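Local coordinates for protein NADP-dependent glyceraldehyde-3-phosphate dehydrogenase (Bacillus halodurans, PDB 3PRL) that probably catalyses the NADP-dependent, non-phosphorylating oxidation of glyceraldehyde 3-phosphate, as a member of the aldehyde dehydrogenase family, at residues 43-55 with 215-229. Residues are numbered along the deposited sequence; the frame is centred on the assembly and turned at random.
Sequences IPALSQEEVNDAI and VTGRGSVIGDHLVEH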
loop_
_atom_site.group_PDB
_atom_site.type_symbol
_atom_site.label_atom_id
_atom_site.label_comp_id
_atom_site.label_asym_id
_atom_site.label_seq_id
_atom_site.Cartn_x
_atom_site.Cartn_y
_atom_site.Cartn_z
ATOM N N ILE D 43 0.817 -7.855 -45.323
ATOM C CA ILE D 43 1.098 -6.659 -44.524
ATOM C C ILE D 43 2.128 -5.799 -45.252
ATOM O O ILE D 43 2.905 -6.322 -46.058
ATOM C CB ILE D 43 1.588 -6.997 -43.091
ATOM C CG1 ILE D 43 2.913 -7.771 -43.134
ATOM C CG2 ILE D 43 0.502 -7.747 -42.324
ATOM C CD1 ILE D 43 3.598 -7.877 -41.808
ATOM N N PRO D 44 2.133 -4.478 -44.988
ATOM C CA PRO D 44 3.140 -3.634 -45.632
ATOM C C PRO D 44 4.516 -3.839 -44.998
ATOM O O PRO D 44 4.632 -3.901 -43.767
ATOM C CB PRO D 44 2.636 -2.210 -45.356
ATOM C CG PRO D 44 1.230 -2.365 -44.812
ATOM C CD PRO D 44 1.219 -3.689 -44.146
ATOM N N ALA D 45 5.546 -3.964 -45.832
ATOM C CA ALA D 45 6.929 -3.978 -45.358
ATOM C C ALA D 45 7.452 -2.547 -45.338
ATOM O O ALA D 45 7.659 -1.944 -46.388
ATOM C CB ALA D 45 7.794 -4.860 -46.246
ATOM N N LEU D 46 7.652 -2.009 -44.136
ATOM C CA LEU D 46 7.958 -0.584 -43.963
ATOM C C LEU D 46 9.444 -0.285 -44.041
ATOM O O LEU D 46 10.283 -1.173 -43.841
ATOM C CB LEU D 46 7.391 -0.038 -42.641
ATOM C CG LEU D 46 5.891 0.287 -42.528
ATOM C CD1 LEU D 46 5.575 0.930 -41.168
ATOM C CD2 LEU D 46 5.405 1.194 -43.668
ATOM N N SER D 47 9.740 0.982 -44.338
ATOM C CA SER D 47 11.105 1.495 -44.505
ATOM C C SER D 47 11.613 2.197 -43.236
ATOM O O SER D 47 10.864 2.368 -42.274
ATOM C CB SER D 47 11.161 2.465 -45.699
ATOM O OG SER D 47 10.309 3.591 -45.503
ATOM N N GLN D 48 12.882 2.608 -43.254
ATOM C CA GLN D 48 13.496 3.305 -42.116
ATOM C C GLN D 48 12.822 4.646 -41.799
ATOM O O GLN D 48 12.704 5.020 -40.626
ATOM C CB GLN D 48 15.010 3.472 -42.317
ATOM C CG GLN D 48 15.821 2.231 -41.902
ATOM C CD GLN D 48 17.308 2.342 -42.204
ATOM O OE1 GLN D 48 17.718 2.537 -43.358
ATOM N NE2 GLN D 48 18.127 2.201 -41.168
ATOM N N GLU D 49 12.357 5.342 -42.840
ATOM C CA GLU D 49 11.686 6.640 -42.678
ATOM C C GLU D 49 10.307 6.474 -42.063
ATOM O O GLU D 49 10.037 7.009 -40.995
ATOM C CB GLU D 49 11.556 7.387 -44.012
ATOM C CG GLU D 49 12.857 7.861 -44.600
ATOM C CD GLU D 49 13.814 6.715 -44.847
ATOM O OE1 GLU D 49 13.568 5.907 -45.776
ATOM O OE2 GLU D 49 14.805 6.623 -44.089
ATOM N N GLU D 50 9.441 5.719 -42.738
ATOM C CA GLU D 50 8.090 5.471 -42.238
ATOM C C GLU D 50 8.081 4.991 -40.772
ATOM O O GLU D 50 7.091 5.196 -40.066
ATOM C CB GLU D 50 7.341 4.517 -43.163
ATOM C CG GLU D 50 7.239 5.067 -44.579
ATOM C CD GLU D 50 6.664 4.091 -45.565
ATOM O OE1 GLU D 50 7.196 2.964 -45.687
ATOM O OE2 GLU D 50 5.687 4.470 -46.237
ATOM N N VAL D 51 9.198 4.394 -40.333
ATOM C CA VAL D 51 9.418 3.956 -38.943
ATOM C C VAL D 51 9.759 5.119 -37.990
ATOM O O VAL D 51 9.254 5.169 -36.867
ATOM C CB VAL D 51 10.501 2.840 -38.848
ATOM C CG1 VAL D 51 11.033 2.696 -37.434
ATOM C CG2 VAL D 51 9.947 1.510 -39.317
ATOM N N ASN D 52 10.625 6.034 -38.439
ATOM C CA ASN D 52 10.876 7.295 -37.739
ATOM C C ASN D 52 9.591 8.107 -37.672
ATOM O O ASN D 52 9.226 8.616 -36.629
ATOM C CB ASN D 52 11.967 8.114 -38.442
ATOM C CG ASN D 52 13.238 7.319 -38.687
ATOM O OD1 ASN D 52 13.650 6.524 -37.849
ATOM N ND2 ASN D 52 13.867 7.533 -39.845
ATOM N N ASP D 53 8.890 8.190 -38.796
ATOM C CA ASP D 53 7.642 8.938 -38.862
ATOM C C ASP D 53 6.628 8.495 -37.827
ATOM O O ASP D 53 5.977 9.325 -37.210
ATOM C CB ASP D 53 7.052 8.891 -40.270
ATOM C CG ASP D 53 7.644 9.961 -41.183
ATOM O OD1 ASP D 53 8.599 10.648 -40.760
ATOM O OD2 ASP D 53 7.147 10.118 -42.319
ATOM N N ALA D 54 6.515 7.187 -37.635
ATOM C CA ALA D 54 5.659 6.621 -36.601
ATOM C C ALA D 54 6.142 7.011 -35.207
ATOM O O ALA D 54 5.336 7.372 -34.354
ATOM C CB ALA D 54 5.604 5.114 -36.733
ATOM N N ILE D 55 7.453 6.949 -34.983
ATOM C CA ILE D 55 8.022 7.319 -33.681
ATOM C C ILE D 55 7.802 8.796 -33.331
ATOM O O ILE D 55 7.604 9.136 -32.158
ATOM C CB ILE D 55 9.517 6.923 -33.559
ATOM C CG1 ILE D 55 9.630 5.398 -33.499
ATOM C CG2 ILE D 55 10.154 7.533 -32.306
ATOM C CD1 ILE D 55 11.047 4.867 -33.423
ATOM N N VAL D 215 3.783 -0.617 -36.648
ATOM C CA VAL D 215 4.917 -0.737 -37.543
ATOM C C VAL D 215 5.032 -2.182 -37.960
ATOM O O VAL D 215 5.116 -3.062 -37.125
ATOM C CB VAL D 215 6.241 -0.193 -36.933
ATOM C CG1 VAL D 215 6.190 1.342 -36.850
ATOM C CG2 VAL D 215 6.533 -0.810 -35.549
ATOM N N THR D 216 4.989 -2.425 -39.267
ATOM C CA THR D 216 5.212 -3.752 -39.794
ATOM C C THR D 216 6.348 -3.710 -40.806
ATOM O O THR D 216 6.594 -2.694 -41.452
ATOM C CB THR D 216 3.937 -4.363 -40.434
ATOM O OG1 THR D 216 3.427 -3.473 -41.432
ATOM C CG2 THR D 216 2.864 -4.623 -39.372
ATOM N N GLY D 217 7.039 -4.826 -40.935
ATOM C CA GLY D 217 8.204 -4.881 -41.779
ATOM C C GLY D 217 8.914 -6.174 -41.517
ATOM O O GLY D 217 8.673 -6.832 -40.501
ATOM N N ARG D 218 9.796 -6.528 -42.442
ATOM C CA ARG D 218 10.496 -7.804 -42.416
ATOM C C ARG D 218 10.956 -8.214 -41.003
ATOM O O ARG D 218 10.387 -9.133 -40.402
ATOM C CB ARG D 218 11.640 -7.778 -43.437
ATOM C CG ARG D 218 11.191 -7.257 -44.815
ATOM C CD ARG D 218 11.706 -8.131 -45.953
ATOM N NE ARG D 218 11.344 -9.538 -45.767
ATOM C CZ ARG D 218 10.540 -10.235 -46.568
ATOM N NH1 ARG D 218 10.282 -11.508 -46.293
ATOM N NH2 ARG D 218 10.005 -9.672 -47.648
ATOM N N GLY D 219 11.946 -7.510 -40.459
ATOM C CA GLY D 219 12.484 -7.852 -39.150
ATOM C C GLY D 219 13.981 -7.636 -39.091
ATOM O O GLY D 219 14.657 -8.132 -38.185
ATOM N N SER D 220 14.493 -6.915 -40.086
ATOM C CA SER D 220 15.855 -6.393 -40.078
ATOM C C SER D 220 15.877 -4.988 -40.676
ATOM O O SER D 220 16.565 -4.100 -40.179
ATOM C CB SER D 220 16.810 -7.323 -40.822
ATOM O OG SER D 220 17.358 -8.272 -39.929
ATOM N N VAL D 221 15.107 -4.798 -41.742
ATOM C CA VAL D 221 14.880 -3.477 -42.320
ATOM C C VAL D 221 14.322 -2.533 -41.243
ATOM O O VAL D 221 14.437 -1.309 -41.351
ATOM C CB VAL D 221 13.905 -3.560 -43.513
ATOM C CG1 VAL D 221 14.100 -2.375 -44.450
ATOM C CG2 VAL D 221 14.103 -4.863 -44.269
ATOM N N ILE D 222 13.739 -3.123 -40.195
ATOM C CA ILE D 222 13.142 -2.377 -39.084
ATOM C C ILE D 222 13.629 -2.830 -37.705
ATOM O O ILE D 222 13.679 -2.027 -36.777
ATOM C CB ILE D 222 11.577 -2.389 -39.134
ATOM C CG1 ILE D 222 11.009 -3.815 -39.233
ATOM C CG2 ILE D 222 11.080 -1.548 -40.306
ATOM C CD1 ILE D 222 10.551 -4.422 -37.937
ATOM N N GLY D 223 13.989 -4.106 -37.586
ATOM C CA GLY D 223 14.394 -4.708 -36.313
ATOM C C GLY D 223 15.298 -3.844 -35.450
ATOM O O GLY D 223 14.836 -3.202 -34.505
ATOM N N ASP D 224 16.586 -3.822 -35.788
ATOM C CA ASP D 224 17.596 -3.072 -35.035
ATOM C C ASP D 224 17.293 -1.573 -34.896
ATOM O O ASP D 224 17.392 -1.021 -33.793
ATOM C CB ASP D 224 18.981 -3.263 -35.660
ATOM C CG ASP D 224 19.455 -4.713 -35.634
ATOM O OD1 ASP D 224 19.195 -5.448 -34.649
ATOM O OD2 ASP D 224 20.109 -5.112 -36.615
ATOM N N HIS D 225 16.921 -0.936 -36.011
ATOM C CA HIS D 225 16.597 0.501 -36.084
ATOM C C HIS D 225 15.572 0.949 -35.030
ATOM O O HIS D 225 15.691 2.044 -34.474
ATOM C CB HIS D 225 16.089 0.842 -37.490
ATOM C CG HIS D 225 15.805 2.299 -37.715
ATOM N ND1 HIS D 225 16.792 3.219 -38.013
ATOM C CD2 HIS D 225 14.638 2.990 -37.713
ATOM C CE1 HIS D 225 16.248 4.413 -38.175
ATOM N NE2 HIS D 225 14.941 4.301 -38.002
ATOM N N LEU D 226 14.570 0.107 -34.773
ATOM C CA LEU D 226 13.583 0.383 -33.738
ATOM C C LEU D 226 14.224 0.343 -32.359
ATOM O O LEU D 226 14.156 1.310 -31.613
ATOM C CB LEU D 226 12.439 -0.624 -33.792
ATOM C CG LEU D 226 11.376 -0.498 -34.880
ATOM C CD1 LEU D 226 10.816 -1.873 -35.222
ATOM C CD2 LEU D 226 10.268 0.434 -34.432
ATOM N N VAL D 227 14.861 -0.779 -32.048
ATOM C CA VAL D 227 15.431 -1.051 -30.735
ATOM C C VAL D 227 16.530 -0.055 -30.352
ATOM O O VAL D 227 16.743 0.212 -29.165
ATOM C CB VAL D 227 15.881 -2.546 -30.655
ATOM C CG1 VAL D 227 17.163 -2.748 -29.884
ATOM C CG2 VAL D 227 14.765 -3.387 -30.073
ATOM N N GLU D 228 17.175 0.512 -31.373
ATOM C CA GLU D 228 18.255 1.484 -31.235
ATOM C C GLU D 228 17.809 2.949 -31.275
ATOM O O GLU D 228 18.639 3.840 -31.188
ATOM C CB GLU D 228 19.299 1.259 -32.339
ATOM C CG GLU D 228 20.078 -0.050 -32.234
ATOM C CD GLU D 228 21.001 -0.320 -33.432
ATOM O OE1 GLU D 228 20.888 0.370 -34.473
ATOM O OE2 GLU D 228 21.841 -1.247 -33.333
ATOM N N HIS D 229 16.511 3.199 -31.421
ATOM C CA HIS D 229 16.008 4.557 -31.670
ATOM C C HIS D 229 15.940 5.448 -30.429
ATOM O O HIS D 229 15.204 5.128 -29.487
ATOM C CB HIS D 229 14.616 4.491 -32.313
ATOM C CG HIS D 229 14.334 5.628 -33.243
ATOM N ND1 HIS D 229 13.946 6.872 -32.801
ATOM C CD2 HIS D 229 14.376 5.702 -34.592
ATOM C CE1 HIS D 229 13.769 7.669 -33.838
ATOM N NE2 HIS D 229 14.026 6.983 -34.939
#
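The His225 ring carries Gln48 CG over the centre of one face, while Val51 CG1 and the Asn52 amide meet its edge. On the His229 ring, Ile55 CD1 sits over one face, 3.5 Å from the centroid and displaced toward the rim, and Asn52 OD1 again lies at the edge. That oxygen takes two N-H groups: His225 NE2 at 2.6 Å (158° at the hydrogen) and, less straight, His229 NE2 at 3.0 Å. Asn52 OD1 lies close to the plane of each ring, but the second donor stands above the amide plane. With CG anti to the backbone N (chi1 -176°), His225 extends from helix 223-227 to reach this acceptor. Replacing His225 by alanine removes the ring, which would probably leave Asn52 OD1 with His229 as its one donor across the contact and Gln48 CG without its aromatic face.

Helices 48-55 and 223-227 run nearly parallel (26°) in the Rossmann-like cofactor domain of the aldehyde dehydrogenase fold; 215-229 includes Gly219 and Asp224, which bind NADP(+). The axes of the two helical segments come no closer than 10.6 Å, and Val51 lies between them, its CG2 pressed against Ile222 CG2 at 3.4 Å, tighter than usual, its CG1 touching Leu226 CD2, the Val51 and Leu226 side chains crossing at about a right angle. Further along, Thr216 holds the end of strand 39-44 and the loop after it: OG1 donates to Pro44 O at 2.7 Å, in the carbonyl plane, and Thr216 O accepts from Leu46 N at 3.0 Å. Ala54 CB touches Val215 CG1, whose side chain also packs on Val184 and Lys186 of strand 182-186.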